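Local atomic coordinates of coelenterazine-binding protein with bound coelenterazine (Renilla muelleri, PDB entry 2HPS), a protein that binds the luciferin coelenterazine and, once calcium is bound, makes it available for reaction with luciferase and oxygen. Residues E6-Y11 and F169-T174; L13-T18 and N165-G170. One frame throughout, in Å; residues are numbered along the deposited sequence. Where two conformers were deposited one is given.

Contact 1. Residues E6-Y11 and F169-T174; sequences ESERAY and FGLEET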
ATOM      1  N   GLU A   6      22.027   6.895   7.546  1.00 15.64           N
ATOM      2  CA  GLU A   6      22.023   6.776   6.084  1.00 14.80           C
ATOM      3  C   GLU A   6      21.465   5.423   5.619  1.00 14.34           C
ATOM      4  O   GLU A   6      20.767   5.361   4.613  1.00 14.97           O
ATOM      5  CB  GLU A   6      23.438   7.011   5.508  1.00 14.96           C
ATOM      6  CG  GLU A   6      23.987   8.449   5.703  1.00 16.45           C
ATOM      7  CD  GLU A   6      23.280   9.515   4.870  1.00 18.90           C
ATOM      8  OE1 GLU A   6      22.643   9.197   3.852  1.00 17.07           O
ATOM      9  OE2 GLU A   6      23.378  10.713   5.217  1.00 20.65           O
ATOM     10  N   SER A   7      21.772   4.341   6.334  1.00 13.96           N
ATOM     11  CA  SER A   7      21.301   3.020   5.925  1.00 14.34           C
ATOM     12  C   SER A   7      19.809   2.831   6.224  1.00 13.85           C
ATOM     13  O   SER A   7      19.099   2.195   5.452  1.00 14.10           O
ATOM     14  CB  SER A   7      22.144   1.918   6.566  1.00 15.01           C
ATOM     15  OG  SER A   7      22.158   2.090   7.971  1.00 16.73           O
ATOM     16  N   GLU A   8      19.331   3.392   7.340  1.00 14.06           N
ATOM     17  CA  GLU A   8      17.883   3.375   7.633  1.00 13.94           C
ATOM     18  C   GLU A   8      17.126   4.171   6.569  1.00 13.03           C
ATOM     19  O   GLU A   8      16.097   3.714   6.054  1.00 12.51           O
ATOM     20  CB  GLU A   8      17.605   3.950   9.032  1.00 13.59           C
ATOM     21  CG  GLU A   8      18.053   3.023  10.141  1.00 15.41           C
ATOM     22  CD  GLU A   8      18.004   3.675  11.523  1.00 17.15           C
ATOM     23  OE1 GLU A   8      17.970   4.929  11.626  1.00 18.11           O
ATOM     24  OE2 GLU A   8      18.012   2.902  12.506  1.00 21.39           O
ATOM     25  N   ARG A   9      17.642   5.351   6.221  1.00 12.68           N
ATOM     26  CA  ARG A   9      17.000   6.138   5.171  1.00 12.22           C
ATOM     27  C   ARG A   9      17.036   5.372   3.845  1.00 11.71           C
ATOM     28  O   ARG A   9      16.044   5.345   3.115  1.00 11.15           O
ATOM     29  CB  ARG A   9      17.639   7.517   5.018  1.00 12.76           C
ATOM     30  CG  ARG A   9      16.911   8.357   3.962  1.00 14.11           C
ATOM     31  CD  ARG A   9      17.448   9.767   3.893  1.00 15.50           C
ATOM     32  NE  ARG A   9      16.731  10.547   2.878  1.00 14.77           N
ATOM     33  CZ  ARG A   9      15.555  11.156   3.043  1.00 17.33           C
ATOM     34  NH1 ARG A   9      14.905  11.114   4.209  1.00 16.89           N
ATOM     35  NH2 ARG A   9      15.022  11.821   2.023  1.00 15.16           N
ATOM     36  N   ALA A  10      18.174   4.738   3.554  1.00 11.21           N
ATOM     37  CA  ALA A  10      18.307   3.957   2.317  1.00 11.01           C
ATOM     38  C   ALA A  10      17.242   2.878   2.239  1.00 10.64           C
ATOM     39  O   ALA A  10      16.568   2.738   1.216  1.00 10.69           O
ATOM     40  CB  ALA A  10      19.714   3.328   2.217  1.00 10.89           C
ATOM     41  N   TYR A  11      17.072   2.139   3.338  1.00 11.36           N
ATOM     42  CA  TYR A  11      16.126   1.028   3.354  1.00 11.31           C
ATOM     43  C   TYR A  11      14.682   1.547   3.231  1.00 11.50           C
ATOM     44  O   TYR A  11      13.882   1.008   2.471  1.00 10.58           O
ATOM     45  CB  TYR A  11      16.315   0.183   4.625  1.00 10.96           C
ATOM     46  CG  TYR A  11      15.304  -0.938   4.719  1.00 11.56           C
ATOM     47  CD1 TYR A  11      15.298  -1.977   3.776  1.00 11.85           C
ATOM     48  CD2 TYR A  11      14.304  -0.915   5.693  1.00 12.04           C
ATOM     49  CE1 TYR A  11      14.341  -3.004   3.830  1.00 12.34           C
ATOM     50  CE2 TYR A  11      13.344  -1.924   5.750  1.00 11.78           C
ATOM     51  CZ  TYR A  11      13.360  -2.958   4.820  1.00 12.45           C
ATOM     52  OH  TYR A  11      12.424  -3.965   4.886  1.00 13.74           O
ATOM     53  N   PHE A 169       6.544   2.617   8.560  1.00 12.71           N
ATOM     54  CA  PHE A 169       7.357   3.330   9.541  1.00 13.08           C
ATOM     55  C   PHE A 169       8.650   2.649   9.972  1.00 13.46           C
ATOM     56  O   PHE A 169       9.472   3.270  10.659  1.00 15.54           O
ATOM     57  CB  PHE A 169       6.524   3.650  10.799  1.00 14.14           C
ATOM     58  CG  PHE A 169       5.312   4.468  10.502  1.00 13.83           C
ATOM     59  CD1 PHE A 169       5.436   5.786  10.107  1.00 15.04           C
ATOM     60  CD2 PHE A 169       4.036   3.911  10.610  1.00 15.58           C
ATOM     61  CE1 PHE A 169       4.308   6.546   9.826  1.00 16.53           C
ATOM     62  CE2 PHE A 169       2.913   4.662  10.325  1.00 15.42           C
ATOM     63  CZ  PHE A 169       3.048   5.977   9.928  1.00 15.23           C
ATOM     64  N   GLY A 170       8.819   1.384   9.593  1.00 13.41           N
ATOM     65  CA  GLY A 170       9.985   0.606  10.002  1.00 13.61           C
ATOM     66  C   GLY A 170      11.275   1.143   9.407  1.00 13.70           C
ATOM     67  O   GLY A 170      11.322   1.468   8.226  1.00 14.13           O
ATOM     68  N   LEU A 171      12.307   1.245  10.241  1.00 14.89           N
ATOM     69  CA  LEU A 171      13.631   1.695   9.798  1.00 15.94           C
ATOM     70  C   LEU A 171      14.563   0.511   9.617  1.00 16.96           C
ATOM     71  O   LEU A 171      15.630   0.643   9.001  1.00 17.56           O
ATOM     72  CB  LEU A 171      14.243   2.653  10.812  1.00 16.44           C
ATOM     73  CG  LEU A 171      13.478   3.955  11.051  1.00 17.48           C
ATOM     74  CD1 LEU A 171      14.188   4.801  12.099  1.00 18.17           C
ATOM     75  CD2 LEU A 171      13.296   4.715   9.774  1.00 19.81           C
ATOM     76  N   GLU A 172      14.173  -0.616  10.204  1.00 17.81           N
ATOM     77  CA  GLU A 172      14.952  -1.842  10.119  1.00 19.26           C
ATOM     78  C   GLU A 172      14.193  -2.856   9.289  1.00 18.44           C
ATOM     79  O   GLU A 172      12.962  -2.907   9.307  1.00 18.73           O
ATOM     80  CB  GLU A 172      15.219  -2.405  11.517  1.00 20.43           C
ATOM     81  CG  GLU A 172      16.553  -1.966  12.141  1.00 25.83           C
ATOM     82  CD  GLU A 172      16.598  -0.506  12.509  1.00 31.43           C
ATOM     83  OE1 GLU A 172      15.687  -0.036  13.231  1.00 34.94           O
ATOM     84  OE2 GLU A 172      17.557   0.174  12.082  1.00 34.01           O
ATOM     85  N   GLU A 173      14.948  -3.664   8.561  1.00 18.06           N
ATOM     86  CA  GLU A 173      14.403  -4.655   7.656  1.00 18.11           C
ATOM     87  C   GLU A 173      13.646  -5.755   8.397  1.00 17.49           C
ATOM     88  O   GLU A 173      14.091  -6.219   9.447  1.00 18.05           O
ATOM     89  CB  GLU A 173      15.567  -5.254   6.895  1.00 19.01           C
ATOM     90  CG  GLU A 173      15.213  -6.225   5.847  1.00 20.44           C
ATOM     91  CD  GLU A 173      16.424  -6.647   5.069  1.00 21.41           C
ATOM     92  OE1 GLU A 173      17.496  -6.022   5.248  1.00 20.10           O
ATOM     93  OE2 GLU A 173      16.300  -7.597   4.273  1.00 23.57           O
ATOM     94  N   THR A 174      12.498  -6.161   7.852  1.00 16.59           N
ATOM     95  CA  THR A 174      11.776  -7.333   8.367  1.00 16.55           C
ATOM     96  C   THR A 174      11.201  -8.148   7.221  1.00 16.14           C
ATOM     97  O   THR A 174      11.026  -7.629   6.109  1.00 15.59           O
ATOM     98  CB  THR A 174      10.591  -6.964   9.280  1.00 16.53           C
ATOM     99  OG1 THR A 174       9.555  -6.347   8.502  1.00 18.72           O
ATOM    100  CG2 THR A 174      11.002  -6.029  10.429  1.00 17.01           C
TER
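Y11 holds CG anti to the backbone N (chi1 177°), while E8, one turn earlier on helix 6-21, holds CG beside its N (chi1 -72°); both side chains start out toward the loop 169-174. The tyrosine meets the loop with the phenol end of its ring. Y11 CZ comes to 3.5 Å from E173 CA, and E173 CB sits over one ring face, offset toward the rim, 4.1 Å from the centroid of the Y11 ring in a CH-pi contact. The two side chains cross at about a right angle, and E173 CG passes 3.7 Å from Y11 OH. N178, in helix 175-180, fixes the polar ends of both: its OD1 bonds to the tyrosine hydroxyl and its ND2 to E173 OE2.

E8 meets L171 and E172, earlier in the loop, where Y11 also brushes L171 O. E8 CG lies 3.6 Å from L171 O, and L171 CD1 comes within 3.8 Å of E8 OE1. The chain of E172 bends at chi2 (69°), and its carboxylate comes back toward the helix, leaving E8 OE2 2.8 Å from E172 OE2. Two acid oxygens this close suggest that one group probably keeps a proton, which would ease the repulsion.

T174 closes the loop as N-cap of helix 175-180, with OG1 bonded to A177 N and facing D166 OD2. The whole is a surface contact in an EF-hand protein: the linker leaving the last helix of EF-hand 4 runs against the first helix of EF-hand 1 on its way to the C-terminal helix.

Contact 2. Residues L13-T18 and N165-G170; sequences LRKMKT and NDFLFG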
ATOM      1  N   LEU A  13      13.638   4.356   1.882  1.00 10.71           N
ATOM      2  CA  LEU A  13      13.417   4.800   0.494  1.00 11.13           C
ATOM      3  C   LEU A  13      13.239   3.640  -0.473  1.00 11.30           C
ATOM      4  O   LEU A  13      12.493   3.746  -1.450  1.00 11.81           O
ATOM      5  CB  LEU A  13      14.582   5.679   0.015  1.00 10.97           C
ATOM      6  CG  LEU A  13      14.695   7.084   0.602  1.00 11.68           C
ATOM      7  CD1 LEU A  13      16.064   7.686   0.241  1.00 13.83           C
ATOM      8  CD2 LEU A  13      13.575   7.970   0.029  1.00 13.13           C
ATOM      9  N   ARG A  14      13.990   2.563  -0.250  1.00 10.99           N
ATOM     10  CA  ARG A  14      13.864   1.345  -1.058  1.00 10.70           C
ATOM     11  C   ARG A  14      12.460   0.762  -0.956  1.00 10.38           C
ATOM     12  O   ARG A  14      11.857   0.408  -1.976  1.00 10.56           O
ATOM     13  CB  ARG A  14      14.908   0.313  -0.640  1.00 10.68           C
ATOM     14  CG  ARG A  14      14.950  -0.934  -1.531  1.00 11.36           C
ATOM     15  CD  ARG A  14      16.126  -1.847  -1.100  1.00 11.20           C
ATOM     16  NE  ARG A  14      16.177  -3.071  -1.893  1.00 11.37           N
ATOM     17  CZ  ARG A  14      16.786  -3.196  -3.068  1.00 14.25           C
ATOM     18  NH1 ARG A  14      17.401  -2.149  -3.631  1.00 13.79           N
ATOM     19  NH2 ARG A  14      16.755  -4.381  -3.701  1.00 14.13           N
ATOM     20  N   LYS A  15      11.916   0.742   0.263  1.00 10.69           N
ATOM     21  CA  LYS A  15      10.547   0.324   0.464  1.00 10.44           C
ATOM     22  C   LYS A  15       9.591   1.249  -0.293  1.00 10.83           C
ATOM     23  O   LYS A  15       8.710   0.782  -1.017  1.00 10.71           O
ATOM     24  CB  LYS A  15      10.208   0.301   1.949  1.00 10.14           C
ATOM     25  CG  LYS A  15      10.864  -0.860   2.720  1.00 11.04           C
ATOM     26  CD  LYS A  15      10.279  -1.016   4.115  1.00 11.92           C
ATOM     27  CE  LYS A  15      10.531   0.206   5.013  1.00 11.80           C
ATOM     28  NZ  LYS A  15       9.955   0.012   6.425  1.00 11.41           N
HETATM   29  N   MSE A  16       9.786   2.552  -0.137  1.00 10.80           N
HETATM   30  CA  MSE A  16       8.861   3.518  -0.741  1.00 11.96           C
HETATM   31  C   MSE A  16       8.930   3.484  -2.272  1.00 11.95           C
HETATM   32  O   MSE A  16       7.919   3.621  -2.948  1.00 11.75           O
HETATM   33  CB  MSE A  16       9.092   4.929  -0.210  1.00 12.83           C
HETATM   34  CG  MSE A  16       8.844   5.098   1.277  1.00 13.63           C
HETATM   35 SE   MSE A  16       7.021   4.510   1.838  1.00 21.82          SE
HETATM   36  CE  MSE A  16       7.538   2.780   2.763  1.00 14.84           C
ATOM     37  N   LYS A  17      10.122   3.291  -2.827  1.00 11.51           N
ATOM     38  CA  LYS A  17      10.240   3.167  -4.279  1.00 12.02           C
ATOM     39  C   LYS A  17       9.501   1.923  -4.820  1.00 11.58           C
ATOM     40  O   LYS A  17       8.927   1.936  -5.915  1.00 11.73           O
ATOM     41  CB  LYS A  17      11.723   3.159  -4.707  1.00 12.61           C
ATOM     42  CG  LYS A  17      11.893   3.318  -6.228  1.00 12.91           C
ATOM     43  CD  LYS A  17      13.359   3.307  -6.710  1.00 14.78           C
ATOM     44  CE  LYS A  17      13.387   3.238  -8.246  1.00 18.57           C
ATOM     45  NZ  LYS A  17      14.800   3.168  -8.745  1.00 20.64           N
ATOM     46  N   THR A  18       9.508   0.849  -4.040  1.00 11.04           N
ATOM     47  CA  THR A  18       8.815  -0.381  -4.419  1.00 11.52           C
ATOM     48  C   THR A  18       7.304  -0.097  -4.472  1.00 12.00           C
ATOM     49  O   THR A  18       6.616  -0.464  -5.432  1.00 11.67           O
ATOM     50  CB  THR A  18       9.175  -1.484  -3.420  1.00 12.15           C
ATOM     51  OG1 THR A  18      10.608  -1.658  -3.440  1.00 11.54           O
ATOM     52  CG2 THR A  18       8.513  -2.805  -3.799  1.00 12.29           C
ATOM     53  N   ASN A 165       2.073  -1.086   9.511  1.00 12.75           N
ATOM     54  CA  ASN A 165       2.948  -0.232  10.315  1.00 12.66           C
ATOM     55  C   ASN A 165       4.425  -0.496  10.080  1.00 13.23           C
ATOM     56  O   ASN A 165       5.228   0.431  10.009  1.00 13.56           O
ATOM     57  CB  ASN A 165       2.587  -0.365  11.795  1.00 13.53           C
ATOM     58  CG  ASN A 165       1.432   0.532  12.166  1.00 14.91           C
ATOM     59  OD1 ASN A 165       1.605   1.750  12.245  1.00 16.72           O
ATOM     60  ND2 ASN A 165       0.253  -0.047  12.385  1.00 17.20           N
ATOM     61  N   ASP A 166       4.786  -1.769   9.966  1.00 12.90           N
ATOM     62  CA  ASP A 166       6.188  -2.093   9.772  1.00 14.08           C
ATOM     63  C   ASP A 166       6.676  -1.584   8.404  1.00 13.43           C
ATOM     64  O   ASP A 166       7.761  -0.997   8.298  1.00 13.34           O
ATOM     65  CB  ASP A 166       6.225  -3.627   9.818  0.65 14.73           C
ATOM     66  CG  ASP A 166       7.601  -4.202   9.668  0.65 16.99           C
ATOM     67  OD1 ASP A 166       8.586  -3.435   9.559  0.65 17.88           O
ATOM     68  OD2 ASP A 166       7.668  -5.454   9.677  0.65 18.73           O
ATOM     69  N   PHE A 167       5.854  -1.768   7.380  1.00 12.86           N
ATOM     70  CA  PHE A 167       6.218  -1.264   6.053  1.00 12.04           C
ATOM     71  C   PHE A 167       6.319   0.263   6.043  1.00 12.22           C
ATOM     72  O   PHE A 167       7.299   0.815   5.559  1.00 11.92           O
ATOM     73  CB  PHE A 167       5.227  -1.735   5.009  1.00 12.14           C
ATOM     74  CG  PHE A 167       5.631  -1.354   3.603  1.00 11.92           C
ATOM     75  CD1 PHE A 167       6.559  -2.128   2.911  1.00 12.38           C
ATOM     76  CD2 PHE A 167       5.115  -0.217   2.994  1.00 13.31           C
ATOM     77  CE1 PHE A 167       6.966  -1.782   1.616  1.00 13.43           C
ATOM     78  CE2 PHE A 167       5.515   0.142   1.685  1.00 12.48           C
ATOM     79  CZ  PHE A 167       6.429  -0.647   0.995  1.00 13.02           C
ATOM     80  N   LEU A 168       5.306   0.941   6.584  1.00 11.81           N
ATOM     81  CA  LEU A 168       5.253   2.404   6.484  1.00 12.36           C
ATOM     82  C   LEU A 168       6.250   3.148   7.372  1.00 12.19           C
ATOM     83  O   LEU A 168       6.757   4.203   6.970  1.00 13.58           O
ATOM     84  CB  LEU A 168       3.822   2.907   6.744  1.00 12.27           C
ATOM     85  CG  LEU A 168       2.782   2.624   5.655  1.00 13.92           C
ATOM     86  CD1 LEU A 168       1.441   3.174   6.147  1.00 17.09           C
ATOM     87  CD2 LEU A 168       3.163   3.224   4.292  1.00 14.73           C
ATOM     88  N   PHE A 169       6.544   2.617   8.560  1.00 12.71           N
ATOM     89  CA  PHE A 169       7.357   3.330   9.541  1.00 13.08           C
ATOM     90  C   PHE A 169       8.650   2.649   9.972  1.00 13.46           C
ATOM     91  O   PHE A 169       9.472   3.270  10.659  1.00 15.54           O
ATOM     92  CB  PHE A 169       6.524   3.650  10.799  1.00 14.14           C
ATOM     93  CG  PHE A 169       5.312   4.468  10.502  1.00 13.83           C
ATOM     94  CD1 PHE A 169       5.436   5.786  10.107  1.00 15.04           C
ATOM     95  CD2 PHE A 169       4.036   3.911  10.610  1.00 15.58           C
ATOM     96  CE1 PHE A 169       4.308   6.546   9.826  1.00 16.53           C
ATOM     97  CE2 PHE A 169       2.913   4.662  10.325  1.00 15.42           C
ATOM     98  CZ  PHE A 169       3.048   5.977   9.928  1.00 15.23           C
ATOM     99  N   GLY A 170       8.819   1.384   9.593  1.00 13.41           N
ATOM    100  CA  GLY A 170       9.985   0.606  10.002  1.00 13.61           C
ATOM    101  C   GLY A 170      11.275   1.143   9.407  1.00 13.70           C
ATOM    102  O   GLY A 170      11.322   1.468   8.226  1.00 14.13           O
TER
HETATM  103  O   HOH W   1      10.559  -2.310   7.950  1.00 14.69           O
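K15 reaches from helix 6-21 to the C-terminal end of helix 157-169 and plants its ammonium among main-chain carbonyls. The chain bends at chi3 (-63°), and K15 NZ donates to G170 O at 2.7 Å and to F167 O at 2.9 Å, approaching the latter from above the carbonyl plane; a third bond, to D166 O, is weak. The tight part lies beside this grip. The F167 ring slides past the lysine in the opposite direction, its CZ 3.4 Å from K15 O, and the methyl of M16, a selenomethionine, presses CE to 3.5 Å from F167 CE2. Y181 stacks on the same phenylalanine. On the more open side, by partly exposed D166, water 1 accepts from K15 NZ and, in the D166 conformer given, probably donates to OD1, while OD2 faces T174 OG1. An alanine in place of K15 would probably leave F167 O and G170 O without their charged donor and strip the methylenes from beside F167 O. The axes of 13-18 and 165-169 come within 9.8 Å, their N-to-C directions 109° apart; at this junction of EF-hand 1 with EF-hand 4 the ammonium sits at a helix C-terminus, where its charge would suit the dipole.

Contacts 1 and 2 are successive steps along the same two pieces of chain, their centres about 8 Å apart. Helix 6-21 supplies one side of each, and F169 and G170 belong to both, so the chain that ends helix 157-169 at the K15 ammonium continues directly into the loop lying against E8 and Y11. They also touch directly, T174 OG1 of contact 1 against D166 OD2 of contact 2, though the exact spacing is doubtful because D166 has two conformers. Contact 1 is on the surface, its centre about 17 Å from that of the chain, whereas contact 2 is buried, at about 9 Å. Coelenterazine follows the same trend, with the L168 side chain about 7 Å from the ligand and that of T174 about 13 Å.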